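Local coordinates for protein 2-aminomuconate 6-semialdehyde dehydrogenase (Burkholderia cenocepacia, PDB 4U3W) that probably catalyses the NAD-dependent oxidation of 2-aminomuconate 6-semialdehyde to 2-aminomuconate, at residues Gln22-Tyr27 with Thr201-Thr206; Ala86-Ile91 with Ala127-Phe132; Val280-Ala285 with Ala438-Thr443; Pro317-Phe322 with Ile416-Asp421. All coordinates share one frame; numbering follows the deposited sequence.

Interaction 1 (Gln22-Tyr27 with Thr201-Thr206)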
loop_
_atom_site.group_PDB
_atom_site.type_symbol
_atom_site.label_atom_id
_atom_site.label_comp_id
_atom_site.label_asym_id
_atom_site.label_seq_id
_atom_site.Cartn_x
_atom_site.Cartn_y
_atom_site.Cartn_z
ATOM N N GLN A 22 34.575 38.499 -0.839
ATOM C CA GLN A 22 33.346 37.798 -1.127
ATOM C C GLN A 22 32.597 37.811 0.187
ATOM O O GLN A 22 33.156 37.426 1.227
ATOM C CB GLN A 22 33.555 36.355 -1.627
ATOM C CG GLN A 22 32.198 35.742 -2.130
ATOM C CD GLN A 22 32.232 34.271 -2.625
ATOM O OE1 GLN A 22 33.111 33.465 -2.279
ATOM N NE2 GLN A 22 31.245 33.931 -3.441
ATOM N N LEU A 23 31.334 38.232 0.155
ATOM C CA LEU A 23 30.532 38.215 1.372
ATOM C C LEU A 23 29.364 37.295 1.095
ATOM O O LEU A 23 28.628 37.517 0.130
ATOM C CB LEU A 23 30.033 39.630 1.754
ATOM C CG LEU A 23 29.150 39.776 3.005
ATOM C CD1 LEU A 23 30.012 39.459 4.226
ATOM C CD2 LEU A 23 28.521 41.237 3.157
ATOM N N LEU A 24 29.214 36.278 1.943
ATOM C CA LEU A 24 28.111 35.326 1.857
ATOM C C LEU A 24 26.990 35.796 2.777
ATOM O O LEU A 24 27.145 35.848 4.018
ATOM C CB LEU A 24 28.560 33.906 2.223
ATOM C CG LEU A 24 29.698 33.321 1.349
ATOM C CD1 LEU A 24 29.992 31.863 1.726
ATOM C CD2 LEU A 24 29.340 33.366 -0.124
ATOM N N ARG A 25 25.886 36.146 2.140
ATOM C CA ARG A 25 24.715 36.717 2.798
ATOM C C ARG A 25 23.617 35.675 3.050
ATOM O O ARG A 25 23.606 34.585 2.414
ATOM C CB ARG A 25 24.172 37.875 1.936
ATOM C CG ARG A 25 25.132 39.103 1.810
ATOM C CD ARG A 25 24.533 40.128 0.820
ATOM N NE ARG A 25 25.402 41.295 0.624
ATOM C CZ ARG A 25 26.423 41.329 -0.226
ATOM N NH1 ARG A 25 26.690 40.251 -0.984
ATOM N NH2 ARG A 25 27.154 42.451 -0.346
ATOM N N HIS A 26 22.750 35.981 4.022
ATOM C CA HIS A 26 21.525 35.255 4.262
ATOM C C HIS A 26 20.585 35.484 3.083
ATOM O O HIS A 26 20.745 36.454 2.334
ATOM C CB HIS A 26 20.818 35.709 5.574
ATOM C CG HIS A 26 21.767 35.902 6.709
ATOM N ND1 HIS A 26 22.437 34.857 7.305
ATOM C CD2 HIS A 26 22.191 37.050 7.325
ATOM C CE1 HIS A 26 23.265 35.350 8.231
ATOM N NE2 HIS A 26 23.101 36.673 8.287
ATOM N N TYR A 27 19.587 34.623 2.948
ATOM C CA TYR A 27 18.551 34.830 1.928
ATOM C C TYR A 27 17.221 34.769 2.635
ATOM O O TYR A 27 16.811 33.709 3.099
ATOM C CB TYR A 27 18.626 33.785 0.804
ATOM C CG TYR A 27 17.595 34.024 -0.307
ATOM C CD1 TYR A 27 17.781 35.039 -1.238
ATOM C CD2 TYR A 27 16.464 33.217 -0.436
ATOM C CE1 TYR A 27 16.832 35.277 -2.276
ATOM C CE2 TYR A 27 15.457 33.460 -1.481
ATOM C CZ TYR A 27 15.687 34.500 -2.385
ATOM O OH TYR A 27 14.817 34.784 -3.411
ATOM N N THR A 201 30.793 25.028 5.848
ATOM C CA THR A 201 30.455 24.803 4.436
ATOM C C THR A 201 29.239 25.592 3.977
ATOM O O THR A 201 28.148 25.032 3.678
ATOM C CB THR A 201 30.249 23.241 4.155
ATOM O OG1 THR A 201 29.204 22.728 4.996
ATOM C CG2 THR A 201 31.551 22.479 4.493
ATOM N N PRO A 202 29.415 26.923 3.871
ATOM C CA PRO A 202 28.319 27.813 3.496
ATOM C C PRO A 202 28.082 27.980 1.980
ATOM O O PRO A 202 27.045 28.527 1.615
ATOM C CB PRO A 202 28.778 29.167 4.089
ATOM C CG PRO A 202 30.311 29.103 3.975
ATOM C CD PRO A 202 30.619 27.666 4.325
ATOM N N SER A 203 29.053 27.617 1.137
ATOM C CA SER A 203 29.079 28.138 -0.243
ATOM C C SER A 203 28.042 27.522 -1.174
ATOM O O SER A 203 27.344 28.266 -1.893
ATOM C CB SER A 203 30.475 27.957 -0.877
ATOM O OG SER A 203 31.430 28.606 -0.023
ATOM N N SER A 204 27.949 26.184 -1.211
ATOM C CA SER A 204 26.976 25.566 -2.116
ATOM C C SER A 204 25.526 25.842 -1.688
ATOM O O SER A 204 24.634 25.994 -2.551
ATOM C CB SER A 204 27.234 24.049 -2.271
ATOM O OG SER A 204 26.935 23.290 -1.101
ATOM N N ALA A 205 25.266 25.941 -0.388
ATOM C CA ALA A 205 23.909 26.354 0.040
ATOM C C ALA A 205 23.570 27.797 -0.410
ATOM O O ALA A 205 22.429 28.100 -0.770
ATOM C CB ALA A 205 23.778 26.222 1.582
ATOM N N THR A 206 24.567 28.685 -0.412
ATOM C CA THR A 206 24.334 30.038 -0.880
ATOM C C THR A 206 24.028 30.034 -2.396
ATOM O O THR A 206 23.127 30.766 -2.849
ATOM C CB THR A 206 25.535 30.987 -0.576
ATOM O OG1 THR A 206 25.868 30.906 0.824
ATOM C CG2 THR A 206 25.144 32.487 -0.890
#

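Interaction 2 (Ala86-Ile91 with Ala127-Phe132)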
loop_
_atom_site.group_PDB
_atom_site.type_symbol
_atom_site.label_atom_id
_atom_site.label_comp_id
_atom_site.label_asym_id
_atom_site.label_seq_id
_atom_site.Cartn_x
_atom_site.Cartn_y
_atom_site.Cartn_z
ATOM N N ALA A 86 6.535 20.745 -10.249
ATOM C CA ALA A 86 7.111 21.590 -11.271
ATOM C C ALA A 86 8.161 22.565 -10.715
ATOM O O ALA A 86 9.143 22.826 -11.388
ATOM C CB ALA A 86 6.013 22.351 -12.014
ATOM N N TRP A 87 7.926 23.135 -9.533
ATOM C CA TRP A 87 8.922 24.004 -8.909
ATOM C C TRP A 87 10.210 23.211 -8.663
ATOM O O TRP A 87 11.310 23.677 -8.934
ATOM C CB TRP A 87 8.389 24.591 -7.591
ATOM C CG TRP A 87 7.546 25.854 -7.757
ATOM C CD1 TRP A 87 6.210 26.008 -7.438
ATOM C CD2 TRP A 87 7.982 27.133 -8.277
ATOM N NE1 TRP A 87 5.798 27.298 -7.738
ATOM C CE2 TRP A 87 6.866 28.005 -8.236
ATOM C CE3 TRP A 87 9.207 27.616 -8.780
ATOM C CZ2 TRP A 87 6.940 29.335 -8.680
ATOM C CZ3 TRP A 87 9.292 28.950 -9.195
ATOM C CH2 TRP A 87 8.151 29.796 -9.149
ATOM N N LEU A 88 10.069 22.004 -8.136
ATOM C CA LEU A 88 11.258 21.212 -7.799
ATOM C C LEU A 88 12.102 20.836 -9.044
ATOM O O LEU A 88 13.366 20.903 -9.015
ATOM C CB LEU A 88 10.819 19.970 -7.007
ATOM C CG LEU A 88 10.904 20.180 -5.473
ATOM C CD1 LEU A 88 9.923 21.199 -4.940
ATOM C CD2 LEU A 88 10.769 18.861 -4.704
ATOM N N HIS A 89 11.424 20.537 -10.166
ATOM C CA HIS A 89 12.162 20.308 -11.384
ATOM C C HIS A 89 12.809 21.590 -11.910
ATOM O O HIS A 89 13.896 21.536 -12.463
ATOM C CB HIS A 89 11.259 19.691 -12.462
ATOM C CG HIS A 89 11.107 18.207 -12.335
ATOM N ND1 HIS A 89 12.136 17.326 -12.612
ATOM C CD2 HIS A 89 10.048 17.449 -11.953
ATOM C CE1 HIS A 89 11.716 16.090 -12.398
ATOM N NE2 HIS A 89 10.452 16.137 -12.004
ATOM N N LYS A 90 12.154 22.736 -11.753
ATOM C CA LYS A 90 12.793 24.005 -12.153
ATOM C C LYS A 90 14.059 24.254 -11.351
ATOM O O LYS A 90 15.058 24.766 -11.871
ATOM C CB LYS A 90 11.850 25.193 -11.933
ATOM C CG LYS A 90 10.868 25.455 -13.093
ATOM C CD LYS A 90 9.992 26.689 -12.786
ATOM C CE LYS A 90 8.522 26.455 -13.152
ATOM N NZ LYS A 90 8.146 26.624 -14.595
ATOM N N ILE A 91 13.992 23.935 -10.059
ATOM C CA ILE A 91 15.161 24.127 -9.178
ATOM C C ILE A 91 16.269 23.185 -9.627
ATOM O O ILE A 91 17.409 23.583 -9.801
ATOM C CB ILE A 91 14.783 23.883 -7.693
ATOM C CG1 ILE A 91 13.827 24.991 -7.208
ATOM C CG2 ILE A 91 16.041 23.862 -6.802
ATOM C CD1 ILE A 91 13.001 24.625 -5.947
ATOM N N ALA A 127 19.518 15.077 -8.090
ATOM C CA ALA A 127 18.586 13.939 -8.106
ATOM C C ALA A 127 17.562 13.941 -6.948
ATOM O O ALA A 127 16.422 13.419 -7.102
ATOM C CB ALA A 127 19.399 12.598 -8.113
ATOM N N ASN A 128 17.952 14.498 -5.795
ATOM C CA ASN A 128 17.032 14.635 -4.656
ATOM C C ASN A 128 15.808 15.440 -5.050
ATOM O O ASN A 128 14.684 15.044 -4.716
ATOM C CB ASN A 128 17.691 15.317 -3.455
ATOM C CG ASN A 128 18.594 14.369 -2.667
ATOM O OD1 ASN A 128 18.378 13.157 -2.666
ATOM N ND2 ASN A 128 19.647 14.921 -2.026
ATOM N N PHE A 129 16.028 16.551 -5.769
ATOM C CA PHE A 129 14.882 17.378 -6.190
ATOM C C PHE A 129 13.980 16.600 -7.186
ATOM O O PHE A 129 12.751 16.602 -7.015
ATOM C CB PHE A 129 15.353 18.704 -6.788
ATOM C CG PHE A 129 15.750 19.715 -5.725
ATOM C CD1 PHE A 129 14.787 20.424 -5.024
ATOM C CD2 PHE A 129 17.085 19.906 -5.403
ATOM C CE1 PHE A 129 15.166 21.325 -4.016
ATOM C CE2 PHE A 129 17.448 20.841 -4.399
ATOM C CZ PHE A 129 16.478 21.520 -3.725
ATOM N N ARG A 130 14.582 15.895 -8.160
ATOM C CA ARG A 130 13.770 15.193 -9.184
ATOM C C ARG A 130 13.015 14.026 -8.570
ATOM O O ARG A 130 11.860 13.744 -8.930
ATOM C CB ARG A 130 14.649 14.697 -10.349
ATOM C CG ARG A 130 15.439 15.846 -10.966
ATOM C CD ARG A 130 15.528 15.715 -12.464
ATOM N NE ARG A 130 16.535 16.579 -13.042
ATOM C CZ ARG A 130 16.268 17.770 -13.569
ATOM N NH1 ARG A 130 15.005 18.245 -13.572
ATOM N NH2 ARG A 130 17.255 18.474 -14.118
ATOM N N THR A 131 13.663 13.354 -7.628
ATOM C CA THR A 131 13.042 12.223 -6.982
ATOM C C THR A 131 11.808 12.578 -6.194
ATOM O O THR A 131 10.759 11.942 -6.317
ATOM C CB THR A 131 14.041 11.525 -6.050
ATOM O OG1 THR A 131 14.969 10.835 -6.865
ATOM C CG2 THR A 131 13.330 10.499 -5.154
ATOM N N PHE A 132 11.915 13.578 -5.334
ATOM C CA PHE A 132 10.757 13.940 -4.564
ATOM C C PHE A 132 9.717 14.649 -5.397
ATOM O O PHE A 132 8.546 14.602 -5.053
ATOM C CB PHE A 132 11.152 14.796 -3.332
ATOM C CG PHE A 132 11.822 13.972 -2.255
ATOM C CD1 PHE A 132 11.081 13.066 -1.514
ATOM C CD2 PHE A 132 13.193 14.007 -2.087
ATOM C CE1 PHE A 132 11.708 12.245 -0.558
ATOM C CE2 PHE A 132 13.820 13.199 -1.144
ATOM C CZ PHE A 132 13.068 12.330 -0.374
#

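Interaction 3 (Val280-Ala285 with Ala438-Thr443)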
loop_
_atom_site.group_PDB
_atom_site.type_symbol
_atom_site.label_atom_id
_atom_site.label_comp_id
_atom_site.label_asym_id
_atom_site.label_seq_id
_atom_site.Cartn_x
_atom_site.Cartn_y
_atom_site.Cartn_z
ATOM N N VAL A 280 31.520 -6.547 8.168
ATOM C CA VAL A 280 31.793 -7.950 8.530
ATOM C C VAL A 280 32.187 -8.679 7.271
ATOM O O VAL A 280 31.488 -8.577 6.277
ATOM C CB VAL A 280 30.556 -8.645 9.197
ATOM C CG1 VAL A 280 30.877 -10.092 9.599
ATOM C CG2 VAL A 280 30.126 -7.850 10.447
ATOM N N VAL A 281 33.339 -9.342 7.304
ATOM C CA VAL A 281 33.799 -10.115 6.163
ATOM C C VAL A 281 33.949 -11.597 6.534
ATOM O O VAL A 281 34.819 -11.949 7.299
ATOM C CB VAL A 281 35.156 -9.582 5.591
ATOM C CG1 VAL A 281 35.516 -10.361 4.318
ATOM C CG2 VAL A 281 35.024 -8.065 5.264
ATOM N N PHE A 282 33.091 -12.452 5.978
ATOM C CA PHE A 282 33.192 -13.878 6.213
ATOM C C PHE A 282 34.269 -14.484 5.282
ATOM O O PHE A 282 34.521 -13.924 4.203
ATOM C CB PHE A 282 31.814 -14.531 5.982
ATOM C CG PHE A 282 30.843 -14.267 7.102
ATOM C CD1 PHE A 282 30.807 -15.104 8.217
ATOM C CD2 PHE A 282 29.997 -13.146 7.062
ATOM C CE1 PHE A 282 29.932 -14.868 9.251
ATOM C CE2 PHE A 282 29.093 -12.906 8.086
ATOM C CZ PHE A 282 29.068 -13.760 9.190
ATOM N N ALA A 283 34.870 -15.625 5.667
ATOM C CA ALA A 283 35.891 -16.277 4.834
ATOM C C ALA A 283 35.329 -16.671 3.460
ATOM O O ALA A 283 36.086 -16.775 2.503
ATOM C CB ALA A 283 36.499 -17.566 5.558
ATOM N N ASP A 284 34.011 -16.869 3.343
ATOM C CA ASP A 284 33.425 -17.260 2.056
ATOM C C ASP A 284 33.121 -16.061 1.147
ATOM O O ASP A 284 32.537 -16.215 0.064
ATOM C CB ASP A 284 32.152 -18.099 2.267
ATOM C CG ASP A 284 30.985 -17.314 2.950
ATOM O OD1 ASP A 284 30.791 -16.110 2.680
ATOM O OD2 ASP A 284 30.225 -17.927 3.754
ATOM N N ALA A 285 33.490 -14.855 1.588
ATOM C CA ALA A 285 33.258 -13.664 0.776
ATOM C C ALA A 285 34.105 -13.671 -0.465
ATOM O O ALA A 285 35.111 -14.381 -0.522
ATOM C CB ALA A 285 33.527 -12.341 1.607
ATOM N N ALA A 438 25.370 -1.093 8.771
ATOM C CA ALA A 438 26.374 -2.142 8.775
ATOM C C ALA A 438 26.524 -2.713 7.355
ATOM O O ALA A 438 25.602 -2.607 6.539
ATOM C CB ALA A 438 25.978 -3.231 9.738
ATOM N N SER A 439 27.671 -3.292 7.043
ATOM C CA SER A 439 27.769 -4.040 5.775
ATOM C C SER A 439 28.392 -5.407 6.033
ATOM O O SER A 439 29.252 -5.550 6.887
ATOM C CB SER A 439 28.565 -3.251 4.719
ATOM O OG SER A 439 29.866 -3.074 5.205
ATOM N N ILE A 440 27.891 -6.411 5.301
ATOM C CA ILE A 440 28.235 -7.823 5.446
ATOM C C ILE A 440 28.699 -8.306 4.091
ATOM O O ILE A 440 27.984 -8.060 3.102
ATOM C CB ILE A 440 26.970 -8.681 5.834
ATOM C CG1 ILE A 440 26.247 -8.071 7.046
ATOM C CG2 ILE A 440 27.292 -10.170 6.013
ATOM C CD1 ILE A 440 27.007 -8.162 8.267
ATOM N N TRP A 441 29.830 -9.036 4.059
ATOM C CA TRP A 441 30.395 -9.583 2.844
ATOM C C TRP A 441 30.369 -11.106 2.944
ATOM O O TRP A 441 31.035 -11.688 3.815
ATOM C CB TRP A 441 31.836 -9.067 2.601
ATOM C CG TRP A 441 31.815 -7.618 2.370
ATOM C CD1 TRP A 441 31.811 -6.641 3.329
ATOM C CD2 TRP A 441 31.744 -6.946 1.102
ATOM N NE1 TRP A 441 31.740 -5.395 2.731
ATOM C CE2 TRP A 441 31.671 -5.557 1.367
ATOM C CE3 TRP A 441 31.719 -7.385 -0.227
ATOM C CZ2 TRP A 441 31.580 -4.589 0.340
ATOM C CZ3 TRP A 441 31.637 -6.439 -1.233
ATOM C CH2 TRP A 441 31.580 -5.058 -0.949
ATOM N N THR A 442 29.566 -11.730 2.076
ATOM C CA THR A 442 29.457 -13.193 2.011
ATOM C C THR A 442 28.894 -13.599 0.648
ATOM O O THR A 442 28.114 -12.847 0.060
ATOM C CB THR A 442 28.530 -13.740 3.138
ATOM O OG1 THR A 442 28.408 -15.165 3.043
ATOM C CG2 THR A 442 27.157 -13.084 3.047
ATOM N N THR A 443 29.267 -14.781 0.158
ATOM C CA THR A 443 28.618 -15.300 -1.044
ATOM C C THR A 443 27.482 -16.286 -0.712
ATOM O O THR A 443 26.851 -16.839 -1.632
ATOM C CB THR A 443 29.625 -16.047 -1.947
ATOM O OG1 THR A 443 30.238 -17.054 -1.160
ATOM C CG2 THR A 443 30.711 -15.116 -2.466
#

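Interaction 4 (Pro317-Phe322 with Ile416-Asp421)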
loop_
_atom_site.group_PDB
_atom_site.type_symbol
_atom_site.label_atom_id
_atom_site.label_comp_id
_atom_site.label_asym_id
_atom_site.label_seq_id
_atom_site.Cartn_x
_atom_site.Cartn_y
_atom_site.Cartn_z
ATOM N N PRO A 317 40.265 -17.259 9.420
ATOM C CA PRO A 317 41.161 -17.826 8.394
ATOM C C PRO A 317 41.642 -16.862 7.285
ATOM O O PRO A 317 42.664 -17.137 6.662
ATOM C CB PRO A 317 40.317 -18.950 7.770
ATOM C CG PRO A 317 39.359 -19.320 8.813
ATOM C CD PRO A 317 39.013 -18.037 9.529
ATOM N N ILE A 318 40.954 -15.743 7.036
ATOM C CA ILE A 318 41.444 -14.813 6.032
ATOM C C ILE A 318 41.907 -13.488 6.648
ATOM O O ILE A 318 42.170 -12.525 5.918
ATOM C CB ILE A 318 40.360 -14.497 4.953
ATOM C CG1 ILE A 318 39.060 -14.015 5.598
ATOM C CG2 ILE A 318 40.093 -15.705 4.036
ATOM C CD1 ILE A 318 38.173 -13.242 4.625
ATOM N N PHE A 319 41.971 -13.419 7.981
ATOM C CA PHE A 319 42.229 -12.130 8.658
ATOM C C PHE A 319 43.573 -11.512 8.239
ATOM O O PHE A 319 43.627 -10.363 7.788
ATOM C CB PHE A 319 42.161 -12.314 10.190
ATOM C CG PHE A 319 42.607 -11.101 10.997
ATOM C CD1 PHE A 319 41.760 -10.013 11.196
ATOM C CD2 PHE A 319 43.848 -11.074 11.591
ATOM C CE1 PHE A 319 42.182 -8.917 11.967
ATOM C CE2 PHE A 319 44.260 -9.988 12.338
ATOM C CZ PHE A 319 43.423 -8.898 12.516
ATOM N N GLU A 320 44.658 -12.272 8.337
ATOM C CA GLU A 320 45.993 -11.716 8.040
ATOM C C GLU A 320 46.145 -11.258 6.596
ATOM O O GLU A 320 46.657 -10.170 6.339
ATOM C CB GLU A 320 47.094 -12.743 8.379
ATOM C CG GLU A 320 47.246 -12.942 9.869
ATOM C CD GLU A 320 48.626 -13.477 10.267
ATOM O OE1 GLU A 320 49.542 -13.565 9.404
ATOM O OE2 GLU A 320 48.796 -13.793 11.467
ATOM N N ARG A 321 45.664 -12.074 5.663
ATOM C CA ARG A 321 45.647 -11.719 4.241
ATOM C C ARG A 321 44.796 -10.479 3.977
ATOM O O ARG A 321 45.162 -9.636 3.146
ATOM C CB ARG A 321 45.083 -12.873 3.391
ATOM C CG ARG A 321 45.942 -14.087 3.332
ATOM C CD ARG A 321 45.343 -15.163 2.361
ATOM N NE ARG A 321 44.786 -14.573 1.137
ATOM C CZ ARG A 321 43.538 -14.740 0.692
ATOM N NH1 ARG A 321 42.662 -15.497 1.342
ATOM N NH2 ARG A 321 43.168 -14.154 -0.437
ATOM N N PHE A 322 43.652 -10.376 4.663
ATOM C CA PHE A 322 42.783 -9.211 4.477
ATOM C C PHE A 322 43.501 -7.948 4.960
ATOM O O PHE A 322 43.504 -6.919 4.283
ATOM C CB PHE A 322 41.452 -9.387 5.215
ATOM C CG PHE A 322 40.435 -8.294 4.916
ATOM C CD1 PHE A 322 40.421 -7.111 5.642
ATOM C CD2 PHE A 322 39.524 -8.463 3.892
ATOM C CE1 PHE A 322 39.472 -6.091 5.334
ATOM C CE2 PHE A 322 38.586 -7.468 3.567
ATOM C CZ PHE A 322 38.551 -6.299 4.302
ATOM N N ILE A 416 40.523 -3.380 12.632
ATOM C CA ILE A 416 40.162 -4.731 12.114
ATOM C C ILE A 416 40.405 -5.776 13.218
ATOM O O ILE A 416 41.495 -5.801 13.815
ATOM C CB ILE A 416 40.991 -5.063 10.827
ATOM C CG1 ILE A 416 40.990 -3.813 9.929
ATOM C CG2 ILE A 416 40.429 -6.337 10.043
ATOM C CD1 ILE A 416 41.712 -3.916 8.619
ATOM N N ALA A 417 39.402 -6.627 13.502
ATOM C CA ALA A 417 39.570 -7.726 14.477
ATOM C C ALA A 417 39.158 -9.024 13.843
ATOM O O ALA A 417 38.336 -9.016 12.934
ATOM C CB ALA A 417 38.759 -7.500 15.748
ATOM N N PRO A 418 39.749 -10.150 14.306
ATOM C CA PRO A 418 39.295 -11.470 13.852
ATOM C C PRO A 418 38.048 -11.942 14.585
ATOM O O PRO A 418 37.895 -11.562 15.753
ATOM C CB PRO A 418 40.469 -12.383 14.204
ATOM C CG PRO A 418 41.040 -11.739 15.464
ATOM C CD PRO A 418 40.866 -10.244 15.268
ATOM N N PHE A 419 37.226 -12.784 13.950
ATOM C CA PHE A 419 36.171 -13.485 14.674
ATOM C C PHE A 419 36.171 -14.961 14.269
ATOM O O PHE A 419 36.755 -15.334 13.236
ATOM C CB PHE A 419 34.789 -12.818 14.450
ATOM C CG PHE A 419 34.195 -13.009 13.077
ATOM C CD1 PHE A 419 34.513 -12.126 12.045
ATOM C CD2 PHE A 419 33.264 -14.011 12.829
ATOM C CE1 PHE A 419 33.952 -12.249 10.776
ATOM C CE2 PHE A 419 32.694 -14.177 11.545
ATOM C CZ PHE A 419 33.034 -13.293 10.509
ATOM N N ASP A 420 35.529 -15.801 15.079
ATOM C CA ASP A 420 35.496 -17.236 14.796
ATOM C C ASP A 420 34.153 -17.795 14.376
ATOM O O ASP A 420 34.113 -18.775 13.652
ATOM C CB ASP A 420 36.000 -18.002 16.023
ATOM C CG ASP A 420 37.439 -17.679 16.330
ATOM O OD1 ASP A 420 38.289 -17.917 15.440
ATOM O OD2 ASP A 420 37.691 -17.117 17.423
ATOM N N ASP A 421 33.050 -17.249 14.876
ATOM C CA ASP A 421 31.768 -17.751 14.426
ATOM C C ASP A 421 30.631 -16.711 14.329
ATOM O O ASP A 421 30.702 -15.551 14.808
ATOM C CB ASP A 421 31.318 -18.946 15.290
ATOM C CG ASP A 421 31.198 -18.609 16.755
ATOM O OD1 ASP A 421 30.203 -17.945 17.113
ATOM O OD2 ASP A 421 32.066 -19.063 17.549
#

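Interaction 1 (Gln22-Tyr27 with Thr201-Thr206)
Strand 23-28, near the N-terminus of this aldehyde dehydrogenase, lies across the first turn of helix 203-214, the connecting helix of a beta-alpha-beta crossover between parallel strands 192-196 and 222-224. The packing is a worked example of one leucine doing most of the joining. Leu24 holds CG anti to its carbonyl carbon (chi1 -59°) and extends chi2 to -176°, which sends CD1 out from the strand to the start of the helix. There CD1 meets the Pro202 ring, 3.6 Å from Pro202 CG, the two side chains crossing at roughly a right angle. The same methyl passes Ser203, with Leu24 CD1 to Ser203 OG at 4.0 Å, although that hydroxyl is directed to Asp109 of helix 99-110 by a hydrogen bond. Nearer the backbone, Leu24 CB faces Thr206 OG1 at a looser 4.3 Å, and the carbonyl of the next residue skirts the threonine methyl, Arg25 O lying 4.2 Å from Thr206 CG2. The strand itself is held in its sheet by backbone bonds from Leu24 to Asp52 and Cys54. Thr206 turns its hydroxyl back along the helix rather than across to the strand: beyond a hydrogen bond with His226, Thr206 OG1 donates to Pro202 O at 2.8 Å from above the carbonyl plane, and the same oxygen accepts the helical bond from Thr206 N at 3.2 Å.

Interaction 2 (Ala86-Ile91 with Ala127-Phe132)
His89 and Arg130 meet in a hydrogen bond on the partly exposed side of an antiparallel helix pair, in which segments 86-91 and 127-132 approach to 8.3 Å between axes, with N-to-C directions 161° apart. Arg130 NH1 donates to His89 ND1 over 3.2 Å, and the donor lies in the imidazole plane while the acceptor lies in the guanidinium plane. The two planes are also only 24° apart, so the groups meet edge to edge. A bend at chi2 (-142°) folds the arginine chain past the imidazole, so that Arg130 CD also runs 3.8 Å from His89 CE1. Deeper between the helices the contact turns apolar. Ile91 CG2, anti to its backbone N, sits over the centre of the Phe129 ring in a CH-pi contact, 3.9 Å from the centroid, while Leu88 CG reaches the same ring at its edge, 3.9 Å from Phe129 CD1. Next outward, Thr180 and Ala184 of helix 175-188 also touch Phe129, placing the ring among three helices. The polar pair has its own second shell: Asp134 is hydrogen-bonded to His89 NE2, and Glu96 and Asp93 form salt bridges with Arg130 NH2. Since ND1 accepts from an arginine while NE2 faces a carboxylate, the chemistry is consistent with a neutral imidazole protonated on NE2, with Asp93 and Glu96 of helix 81-96 probably offsetting the guanidinium charge.

Interaction 3 (Val280-Ala285 with Ala438-Thr443)
Two neighbouring parallel strands, 277-281 and 437-441, meet at their C-terminal ends in the seven-stranded sheet that, as in other aldehyde dehydrogenases, forms the core of the catalytic domain. Their ladder runs from Val280 N to Ser439 O at 2.8 Å, through Trp441 N to Val280 O at 2.8 Å, to Phe282 N to Trp441 O at 3.1 Å, the last two donors lying nearly along the C=O axis. Where the strand pairing stops, a type I turn from Phe282 to Ala285 carries on the connection through side chains and backbone together. Asp284 CG occupies the crowded position between its backbone N and carbonyl carbon (chi1 65°), which brings OD1 across to the other segment. Thr442 OG1 donates to the syn lone pair of Asp284 OD1 at only 2.6 Å, and Thr443 N meets the same oxygen from above the carboxylate plane. Thr443 OG1 adds a bond to Asp284 O at 2.7 Å, so side chain and backbone of one residue are both gripped. Along the strands, neighbouring side chains lie abreast: Ile440 CD1 rests 3.7 Å from Val280 CB, and Ile440 CG2 touches the Phe282 ring at its edge, 3.9 Å from CE2. On the opposite face of the sheet Val281 CG2 packs beside Trp441 CD1. Helices 422-430 and 445-452 cover the Val280 and Ile440 face through Val425, Val429 and Val451; Arg447 of the latter helix bridges to Asp284 OD2, while Val281 bonds strand 309-315 on the other flank, and Thr443 reaches the second subunit.

Interaction 4 (Pro317-Phe322 with Ile416-Asp421)
Helix 319-331 begins just after strand 309-315 and packs its first turn on strand 413-419, a helix-on-sheet contact at one face of the seven-stranded sheet of the presumed catalytic domain. Its CH-pi component pairs Phe319 with Pro418. Phe319 CG stands anti to the backbone N (chi1 172°), which drops the ring from the helix towards the strand, and Pro418 CD lies over one face of it, displaced towards the rim, 4.1 Å from the centroid. The two side chains cross obliquely, and Pro418 CB also comes to 4.0 Å from Phe319 CD1. Apolar and backbone packing makes up the rest. Phe319 CE1 settles on the peptide leading into the proline, 3.6 Å from both Ala417 C and Pro418 N, a nitrogen that carries no proton. Ile416 CG2, anti to its own backbone N, closes in on the same atom at 3.7 Å from Phe319 CE1. Phe322, three residues on and likewise with CG anti to its backbone N, approaches the same methyl only loosely. Polar bonds belong to the surroundings: Asp420 forms a salt bridge with Arg316, and Ala417 is bonded through its backbone to Val312 and Val314. Phe322 is further enclosed by Val291 and Val294 of helix 287-299, and its looser touch on the strand brings Phe322 CD1 to 4.5 Å from Ile416 CG2.

How the interactions relate
Interactions 3 and 4 share the seven-stranded sheet, one stitching two of its strands together and the other laying a helix on it. Their centres are about 11 Å apart, and they join directly where Phe282 and Phe419 meet edge to face and Ile318 packs on the turn after Val281. Interactions 1 and 2 lie elsewhere, their centres about 21 Å apart, and have helix 175-188 as a common neighbour. All four contacts are mainly buried, but chemistry follows place: backbone and carboxylate bonds dominate between strands in interaction 3, apolar packing, with a CH-pi contact in interaction 4, makes up interactions 1 and 4, and interaction 2 combines a buried apolar seam with a partly exposed polar pair.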